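Side-chain contacts in hydrogenase maturation factor (Thermoanaerobacter tengcongensis, PDB 3VTI), which probably takes a carbamoyl group from its partner HypF and dehydrates it with ATP to a nitrile during maturation of [NiFe]-hydrogenases: residues E6-A9 / D10-N14; S150-I153 / G154-G157; T298-I301 / V302-P305. All blocks are in the same frame, centred on the assembly; numbering follows the deposited sequence.

Contact 1 of 3, residues E6-A9 / D10-N14; sequences EVFA and DAFDN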
ATOM      1  N   GLU C   6      15.739  -4.095  10.741  1.00 72.72           N
ATOM      2  CA  GLU C   6      17.115  -4.529  10.941  1.00 74.00           C
ATOM      3  C   GLU C   6      17.845  -4.709   9.605  1.00 74.17           C
ATOM      4  O   GLU C   6      19.020  -4.339   9.475  1.00 74.97           O
ATOM      5  CB  GLU C   6      17.155  -5.828  11.751  1.00 76.30           C
ATOM      6  CG  GLU C   6      18.551  -6.181  12.270  1.00 79.80           C
ATOM      7  CD  GLU C   6      18.669  -7.612  12.764  1.00 84.26           C
ATOM      8  OE1 GLU C   6      17.643  -8.188  13.188  1.00 85.33           O
ATOM      9  OE2 GLU C   6      19.796  -8.156  12.740  1.00 86.85           O
ATOM     10  N   VAL C   7      17.148  -5.288   8.624  1.00 73.20           N
ATOM     11  CA  VAL C   7      17.665  -5.435   7.256  1.00 72.95           C
ATOM     12  C   VAL C   7      17.897  -4.050   6.637  1.00 70.69           C
ATOM     13  O   VAL C   7      18.915  -3.811   5.989  1.00 71.30           O
ATOM     14  CB  VAL C   7      16.696  -6.267   6.364  1.00 73.44           C
ATOM     15  CG1 VAL C   7      17.262  -6.450   4.967  1.00 74.63           C
ATOM     16  CG2 VAL C   7      16.399  -7.624   6.996  1.00 74.93           C
ATOM     17  N   PHE C   8      16.938  -3.149   6.859  1.00 67.68           N
ATOM     18  CA  PHE C   8      17.033  -1.749   6.443  1.00 65.48           C
ATOM     19  C   PHE C   8      18.291  -1.094   7.019  1.00 65.54           C
ATOM     20  O   PHE C   8      19.076  -0.489   6.285  1.00 66.11           O
ATOM     21  CB  PHE C   8      15.764  -0.990   6.875  1.00 63.10           C
ATOM     22  CG  PHE C   8      15.779   0.489   6.568  1.00 61.06           C
ATOM     23  CD1 PHE C   8      16.439   1.391   7.400  1.00 60.28           C
ATOM     24  CD2 PHE C   8      15.093   0.986   5.467  1.00 59.63           C
ATOM     25  CE1 PHE C   8      16.435   2.757   7.119  1.00 59.17           C
ATOM     26  CE2 PHE C   8      15.082   2.344   5.183  1.00 57.23           C
ATOM     27  CZ  PHE C   8      15.754   3.231   6.007  1.00 57.61           C
ATOM     28  N   ALA C   9      18.487  -1.236   8.328  1.00 65.07           N
ATOM     29  CA  ALA C   9      19.587  -0.565   9.022  1.00 65.00           C
ATOM     30  C   ALA C   9      20.974  -1.082   8.622  1.00 66.83           C
ATOM     31  O   ALA C   9      21.957  -0.346   8.697  1.00 67.50           O
ATOM     32  CB  ALA C   9      19.393  -0.641  10.541  1.00 64.85           C
ATOM     33  N   ASP C  10      21.049  -2.336   8.200  0.60 67.69           N
ATOM     34  CA  ASP C  10      22.310  -2.915   7.764  0.60 69.73           C
ATOM     35  C   ASP C  10      22.744  -2.379   6.397  0.60 69.32           C
ATOM     36  O   ASP C  10      23.904  -2.014   6.204  0.60 70.46           O
ATOM     37  CB  ASP C  10      22.212  -4.445   7.753  1.00 71.80           C
ATOM     38  CG  ASP C  10      23.284  -5.103   6.893  1.00 75.67           C
ATOM     39  OD1 ASP C  10      22.920  -5.944   6.045  1.00 78.16           O
ATOM     40  OD2 ASP C  10      24.487  -4.791   7.054  1.00 77.92           O
ATOM     41  N   ALA C  11      21.806  -2.318   5.458  1.00 67.62           N
ATOM     42  CA  ALA C  11      22.130  -1.985   4.069  1.00 67.70           C
ATOM     43  C   ALA C  11      22.294  -0.493   3.810  1.00 66.03           C
ATOM     44  O   ALA C  11      23.150  -0.085   3.017  1.00 67.24           O
ATOM     45  CB  ALA C  11      21.108  -2.566   3.141  1.00 67.19           C
ATOM     46  N   PHE C  12      21.477   0.319   4.467  1.00 63.22           N
ATOM     47  CA  PHE C  12      21.613   1.767   4.352  1.00 62.06           C
ATOM     48  C   PHE C  12      22.412   2.371   5.526  1.00 62.28           C
ATOM     49  O   PHE C  12      22.232   3.540   5.883  1.00 61.07           O
ATOM     50  CB  PHE C  12      20.236   2.430   4.192  1.00 59.66           C
ATOM     51  CG  PHE C  12      19.362   1.774   3.148  1.00 59.33           C
ATOM     52  CD1 PHE C  12      19.806   1.640   1.834  1.00 59.68           C
ATOM     53  CD2 PHE C  12      18.102   1.284   3.486  1.00 57.05           C
ATOM     54  CE1 PHE C  12      19.013   1.027   0.879  1.00 59.84           C
ATOM     55  CE2 PHE C  12      17.297   0.676   2.535  1.00 56.96           C
ATOM     56  CZ  PHE C  12      17.750   0.548   1.225  1.00 58.68           C
ATOM     57  N   ASP C  13      23.309   1.565   6.101  1.00 63.83           N
ATOM     58  CA  ASP C  13      24.095   1.966   7.262  1.00 64.23           C
ATOM     59  C   ASP C  13      24.934   3.200   6.961  1.00 64.20           C
ATOM     60  O   ASP C  13      25.723   3.211   6.015  1.00 65.81           O
ATOM     61  CB  ASP C  13      24.996   0.819   7.735  1.00 66.77           C
ATOM     62  CG  ASP C  13      25.538   1.041   9.132  1.00 68.12           C
ATOM     63  OD1 ASP C  13      26.671   0.600   9.420  1.00 71.37           O
ATOM     64  OD2 ASP C  13      24.832   1.662   9.953  1.00 68.39           O
ATOM     65  N   ASN C  14      24.718   4.240   7.763  1.00 62.52           N
ATOM     66  CA  ASN C  14      25.465   5.497   7.712  1.00 62.56           C
ATOM     67  C   ASN C  14      25.198   6.334   8.980  1.00 61.66           C
ATOM     68  O   ASN C  14      24.424   5.920   9.850  1.00 60.36           O
ATOM     69  CB  ASN C  14      25.182   6.275   6.407  1.00 61.58           C
ATOM     70  CG  ASN C  14      23.708   6.632   6.227  1.00 58.37           C
ATOM     71  OD1 ASN C  14      23.045   7.079   7.158  1.00 56.88           O
ATOM     72  ND2 ASN C  14      23.201   6.456   5.014  1.00 56.96           N
TER

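Contact 2 of 3, residues S150-I153 / G154-G157; sequences SGTI and GDHG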
ATOM      1  N   SER C 150       2.749  17.008  25.579  1.00 40.92           N
ATOM      2  CA  SER C 150       1.920  18.148  25.149  1.00 40.93           C
ATOM      3  C   SER C 150       0.414  18.008  25.404  1.00 41.40           C
ATOM      4  O   SER C 150      -0.316  18.991  25.300  1.00 41.83           O
ATOM      5  CB  SER C 150       2.152  18.439  23.662  1.00 40.25           C
ATOM      6  OG  SER C 150       1.846  17.311  22.861  1.00 37.88           O
ATOM      7  N   GLY C 151      -0.047  16.795  25.716  1.00 41.08           N
ATOM      8  CA  GLY C 151      -1.470  16.544  25.965  1.00 41.48           C
ATOM      9  C   GLY C 151      -1.798  15.089  26.281  1.00 41.39           C
ATOM     10  O   GLY C 151      -0.905  14.291  26.580  1.00 41.19           O
ATOM     11  N   THR C 152      -3.083  14.749  26.215  1.00 41.49           N
ATOM     12  CA  THR C 152      -3.559  13.436  26.635  1.00 41.75           C
ATOM     13  C   THR C 152      -2.954  12.312  25.803  1.00 41.39           C
ATOM     14  O   THR C 152      -2.636  12.492  24.617  1.00 40.06           O
ATOM     15  CB  THR C 152      -5.094  13.333  26.580  1.00 42.36           C
ATOM     16  OG1 THR C 152      -5.544  13.699  25.279  1.00 41.46           O
ATOM     17  CG2 THR C 152      -5.752  14.244  27.618  1.00 43.03           C
ATOM     18  N   ILE C 153      -2.813  11.151  26.440  1.00 42.49           N
ATOM     19  CA  ILE C 153      -2.115  10.007  25.867  1.00 42.36           C
ATOM     20  C   ILE C 153      -3.107   8.949  25.396  1.00 43.57           C
ATOM     21  O   ILE C 153      -4.024   8.575  26.137  1.00 44.92           O
ATOM     22  CB  ILE C 153      -1.158   9.376  26.917  1.00 43.07           C
ATOM     23  CG1 ILE C 153      -0.110  10.400  27.382  1.00 42.44           C
ATOM     24  CG2 ILE C 153      -0.493   8.098  26.387  1.00 41.44           C
ATOM     25  CD1 ILE C 153       0.391  10.144  28.810  1.00 43.18           C
ATOM     26  N   GLY C 154      -2.916   8.474  24.165  1.00 43.30           N
ATOM     27  CA  GLY C 154      -3.609   7.287  23.665  1.00 44.76           C
ATOM     28  C   GLY C 154      -4.861   7.515  22.836  1.00 45.52           C
ATOM     29  O   GLY C 154      -5.580   6.569  22.521  1.00 46.47           O
ATOM     30  N   ASP C 155      -5.111   8.766  22.469  1.00 45.68           N
ATOM     31  CA  ASP C 155      -6.292   9.131  21.704  1.00 46.72           C
ATOM     32  C   ASP C 155      -6.417   8.401  20.374  1.00 46.42           C
ATOM     33  O   ASP C 155      -7.379   7.655  20.154  1.00 47.32           O
ATOM     34  CB  ASP C 155      -6.308  10.632  21.464  1.00 46.68           C
ATOM     35  CG  ASP C 155      -6.773  11.394  22.667  1.00 48.82           C
ATOM     36  OD1 ASP C 155      -5.963  11.641  23.585  1.00 49.13           O
ATOM     37  OD2 ASP C 155      -7.966  11.740  22.688  1.00 52.99           O
ATOM     38  N   HIS C 156      -5.448   8.624  19.494  1.00 45.25           N
ATOM     39  CA  HIS C 156      -5.496   8.077  18.152  1.00 45.37           C
ATOM     40  C   HIS C 156      -5.579   6.546  18.168  1.00 46.43           C
ATOM     41  O   HIS C 156      -6.494   5.965  17.577  1.00 47.65           O
ATOM     42  CB  HIS C 156      -4.290   8.539  17.347  1.00 43.91           C
ATOM     43  CG  HIS C 156      -4.288   8.035  15.941  1.00 44.65           C
ATOM     44  ND1 HIS C 156      -4.955   8.678  14.922  1.00 44.99           N
ATOM     45  CD2 HIS C 156      -3.713   6.942  15.385  1.00 44.94           C
ATOM     46  CE1 HIS C 156      -4.783   8.008  13.796  1.00 45.78           C
ATOM     47  NE2 HIS C 156      -4.036   6.949  14.052  1.00 45.45           N
ATOM     48  N   GLY C 157      -4.633   5.907  18.856  1.00 46.30           N
ATOM     49  CA  GLY C 157      -4.611   4.459  19.003  1.00 47.02           C
ATOM     50  C   GLY C 157      -5.948   3.859  19.392  1.00 48.73           C
ATOM     51  O   GLY C 157      -6.411   2.894  18.773  1.00 49.59           O
TER
HETATM   52  O   HOH W   1      -6.193  10.152  26.193  1.00 26.82           O

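Contact 3 of 3, residues T298-I301 / V302-P305; sequences TSRI and VDRP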
ATOM      1  N   THR C 298       5.786   3.628  44.558  1.00 94.94           N
ATOM      2  CA  THR C 298       5.975   2.237  44.154  1.00 95.23           C
ATOM      3  C   THR C 298       6.469   2.177  42.714  1.00 92.71           C
ATOM      4  O   THR C 298       5.703   2.344  41.767  1.00 90.57           O
ATOM      5  CB  THR C 298       4.684   1.419  44.317  1.00 95.93           C
ATOM      6  OG1 THR C 298       4.250   1.499  45.677  1.00 98.42           O
ATOM      7  CG2 THR C 298       4.905  -0.046  43.941  1.00 96.70           C
ATOM      8  N   SER C 299       7.763   1.931  42.568  1.00 93.22           N
ATOM      9  CA  SER C 299       8.413   1.948  41.270  1.00 91.24           C
ATOM     10  C   SER C 299       8.297   0.597  40.552  1.00 91.44           C
ATOM     11  O   SER C 299       8.387  -0.462  41.179  1.00 94.11           O
ATOM     12  CB  SER C 299       9.881   2.339  41.447  1.00 91.87           C
ATOM     13  OG  SER C 299      10.455   2.742  40.222  1.00 89.85           O
ATOM     14  N   ARG C 300       8.073   0.647  39.241  1.00 89.06           N
ATOM     15  CA  ARG C 300       8.128  -0.541  38.384  1.00 89.16           C
ATOM     16  C   ARG C 300       8.581  -0.160  36.973  1.00 86.64           C
ATOM     17  O   ARG C 300       8.367   0.972  36.530  1.00 84.52           O
ATOM     18  CB  ARG C 300       6.784  -1.285  38.350  1.00 89.52           C
ATOM     19  CG  ARG C 300       5.630  -0.473  37.789  1.00 88.25           C
ATOM     20  CD  ARG C 300       4.424  -1.338  37.464  1.00 90.03           C
ATOM     21  NE  ARG C 300       3.466  -0.604  36.636  1.00 88.58           N
ATOM     22  CZ  ARG C 300       3.396  -0.683  35.308  1.00 87.37           C
ATOM     23  NH1 ARG C 300       4.222  -1.480  34.632  1.00 87.73           N
ATOM     24  NH2 ARG C 300       2.490   0.033  34.650  1.00 85.29           N
ATOM     25  N   ILE C 301       9.222  -1.100  36.283  1.00 87.10           N
ATOM     26  CA  ILE C 301       9.686  -0.870  34.913  1.00 85.23           C
ATOM     27  C   ILE C 301       8.506  -0.771  33.951  1.00 83.23           C
ATOM     28  O   ILE C 301       7.507  -1.483  34.093  1.00 83.85           O
ATOM     29  CB  ILE C 301      10.696  -1.957  34.414  1.00 86.45           C
ATOM     30  CG1 ILE C 301      10.088  -3.368  34.454  1.00 88.68           C
ATOM     31  CG2 ILE C 301      11.997  -1.905  35.208  1.00 88.33           C
ATOM     32  CD1 ILE C 301       9.588  -3.881  33.104  1.00 87.47           C
ATOM     33  N   VAL C 302       8.621   0.133  32.988  1.00 81.03           N
ATOM     34  CA  VAL C 302       7.640   0.236  31.927  1.00 79.34           C
ATOM     35  C   VAL C 302       7.946  -0.868  30.925  1.00 79.75           C
ATOM     36  O   VAL C 302       9.083  -1.006  30.481  1.00 79.75           O
ATOM     37  CB  VAL C 302       7.690   1.620  31.248  1.00 77.14           C
ATOM     38  CG1 VAL C 302       6.700   1.693  30.095  1.00 75.12           C
ATOM     39  CG2 VAL C 302       7.417   2.727  32.273  1.00 77.22           C
ATOM     40  N   ASP C 303       6.937  -1.670  30.600  1.00 80.49           N
ATOM     41  CA  ASP C 303       7.096  -2.764  29.644  1.00 81.67           C
ATOM     42  C   ASP C 303       7.100  -2.237  28.215  1.00 79.93           C
ATOM     43  O   ASP C 303       6.407  -1.264  27.907  1.00 78.13           O
ATOM     44  CB  ASP C 303       5.991  -3.804  29.839  1.00 83.12           C
ATOM     45  CG  ASP C 303       6.061  -4.483  31.208  1.00 86.19           C
ATOM     46  OD1 ASP C 303       7.003  -5.272  31.447  1.00 87.77           O
ATOM     47  OD2 ASP C 303       5.173  -4.227  32.049  1.00 87.13           O
ATOM     48  N   ARG C 304       7.891  -2.869  27.349  1.00 80.85           N
ATOM     49  CA  ARG C 304       7.969  -2.467  25.944  1.00 79.99           C
ATOM     50  C   ARG C 304       6.898  -3.153  25.071  1.00 80.08           C
ATOM     51  O   ARG C 304       6.732  -4.371  25.151  1.00 81.81           O
ATOM     52  CB  ARG C 304       9.378  -2.712  25.390  1.00 80.57           C
ATOM     53  CG  ARG C 304       9.640  -2.005  24.065  1.00 80.18           C
ATOM     54  CD  ARG C 304      10.937  -2.446  23.413  1.00 82.95           C
ATOM     55  NE  ARG C 304      12.065  -1.590  23.785  1.00 84.32           N
ATOM     56  CZ  ARG C 304      13.184  -1.463  23.067  1.00 85.39           C
ATOM     57  NH1 ARG C 304      13.333  -2.137  21.926  1.00 85.63           N
ATOM     58  NH2 ARG C 304      14.158  -0.662  23.486  1.00 85.32           N
ATOM     59  N   PRO C 305       6.164  -2.366  24.245  1.00 78.61           N
ATOM     60  CA  PRO C 305       5.116  -2.870  23.325  1.00 78.66           C
ATOM     61  C   PRO C 305       5.568  -4.019  22.406  1.00 79.96           C
ATOM     62  O   PRO C 305       5.029  -5.133  22.446  1.00 81.70           O
ATOM     63  CB  PRO C 305       4.763  -1.637  22.474  1.00 76.43           C
ATOM     64  CG  PRO C 305       5.113  -0.465  23.320  1.00 75.45           C
ATOM     65  CD  PRO C 305       6.248  -0.889  24.226  1.00 76.87           C
TER

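Contact 1 of 3, residues E6-A9 / D10-N14
The ring of Phe12 turns an edge to one face of the Phe8 ring, a T-shaped (edge-to-face) pair at the C-terminal end of helix 4-11. The planes stand 72° apart, with centroids 5.0 Å from each other. Phe12 CD2 sits over that face, displaced toward the rim, and comes within 3.6 Å of Phe8 CD2; Phe8 CG in turn lies in the plane of the Phe12 ring, at its edge.

The two residues are one helical turn apart, so the backbone already sets their bases side by side. Phe8 holds CG anti to its own N (chi1 177°), whereas Phe12 holds it anti to the carbonyl carbon (chi1 -48°); these different first torsions turn the two side chains across each other at about a right angle, which lets the edge of Phe12 meet the face of Phe8. Large flat rings suit this place because they also face another copy of the protein: Phe75 of the second subunit packs on Phe8, and Met93 of that subunit on Phe12. The small Ala11 packs against Val90 of the same neighbour.

The backbone beneath closes the last turns. Asp10 N donates to Glu6 O at 3.1 Å, and Ala11 N to Val7 O at 3.3 Å. Phe12, the first residue to leave helical angles, still gives its N to Phe8 O at 3.1 Å.

Contact 2 of 3, residues S150-I153 / G154-G157
Thr152 OG1 donates a hydrogen bond to Asp155 OD1, 2.7 Å away, tying the loop after strand 146-149 to the first turn of helix 155-164 in the AIR synthase-related C-terminal domain. The hydroxyl meets OD1 on the syn side of the carboxylate, 25° out of its plane. Thr152 sets OG1 between its backbone N and carbonyl carbon (chi1 54°), from where the hydroxyl can span the turn to Asp155. A hydroxyl donor suits a carboxylate oxygen three residues on, because Thr152 OG1 can give its proton to Asp155 OD1.

A water forms the next link: it donates to Ile153 O at 2.7 Å and to Asp155 OD1 at 3.0 Å. OD1 therefore accepts from two donors, and the peptide carbonyl before the helix is joined to the carboxylate. Gly154 occupies the N-cap position at the N-terminal start of the helix with positive phi (97°), where a CB would collide with Ile153 O, so the lack of a side chain lets the chain turn sharply into the helix.

Farther out, Asn249 OD1 accepts from Gly154 N, and Lys252 NZ bonds to Thr152 O. The same ammonium group makes a weak, long ion pair with Asp155 OD1, and Lys230 packs against both Thr152 and Asp155. For a buried carboxylate, a hydroxyl, a water and a weakly paired lysine would be expected to stabilise the negative form.

Contact 3 of 3, residues T298-I301 / V302-P305
Arg300 sets CG between its backbone N and carbonyl carbon (chi1 62°), then runs extended from CG to NE, and this carries its guanidinium along the chain toward Asp303. The pair spans the end of strand 299-301, the last strand at one edge, within this chain, of the mixed sheet in the AIR synthase-related C-terminal domain. Asp303, with CG beside its own N (chi1 -64°), brings OD2 to the edge of the guanidinium, near its plane. The two flat groups are only 26° apart, yet NH1 and OD2 remain 3.9 Å apart, a long salt bridge. The long, flexible arginine can reach forward to a carboxylate three residues on, though only loosely.

Val302 lies between them in sequence but is buried: it packs on Val290 and Ile292 of the adjoining strand and on Ala206 of helix 204-216, a place for a branched apolar residue. Tyr210 OH on that helix bonds to Val302 O. Ile301 faces the chain of another protein, which meets its backbone through hydrogen bonds. The Ile301 side chain crosses that of Asp303 at about a right angle, with Ile301 CD1 reaching to 3.4 Å from Asp303 OD1.

The three contacts follow one another along the chain without touching. Contacts 1 and 2 lie on opposite sides of the chain's centre, their own centres 31 Å apart. Contacts 1 and 3 have centres 30 Å apart and nearest atoms about 11 Å; contacts 2 and 3 have centres 19 Å apart and nearest atoms about 10 Å. The magnesium site of Asp22, Asp60 and Asp199 is not touched by these side-chain pairs: the Phe8 side chain is about 14 Å from a bound magnesium ion, and that of Ile153 about 12 Å from the Asp199 side chain. Contact 1 meets a second copy of the protein, contact 3 a different protein, and contact 2 is buried within its own chain.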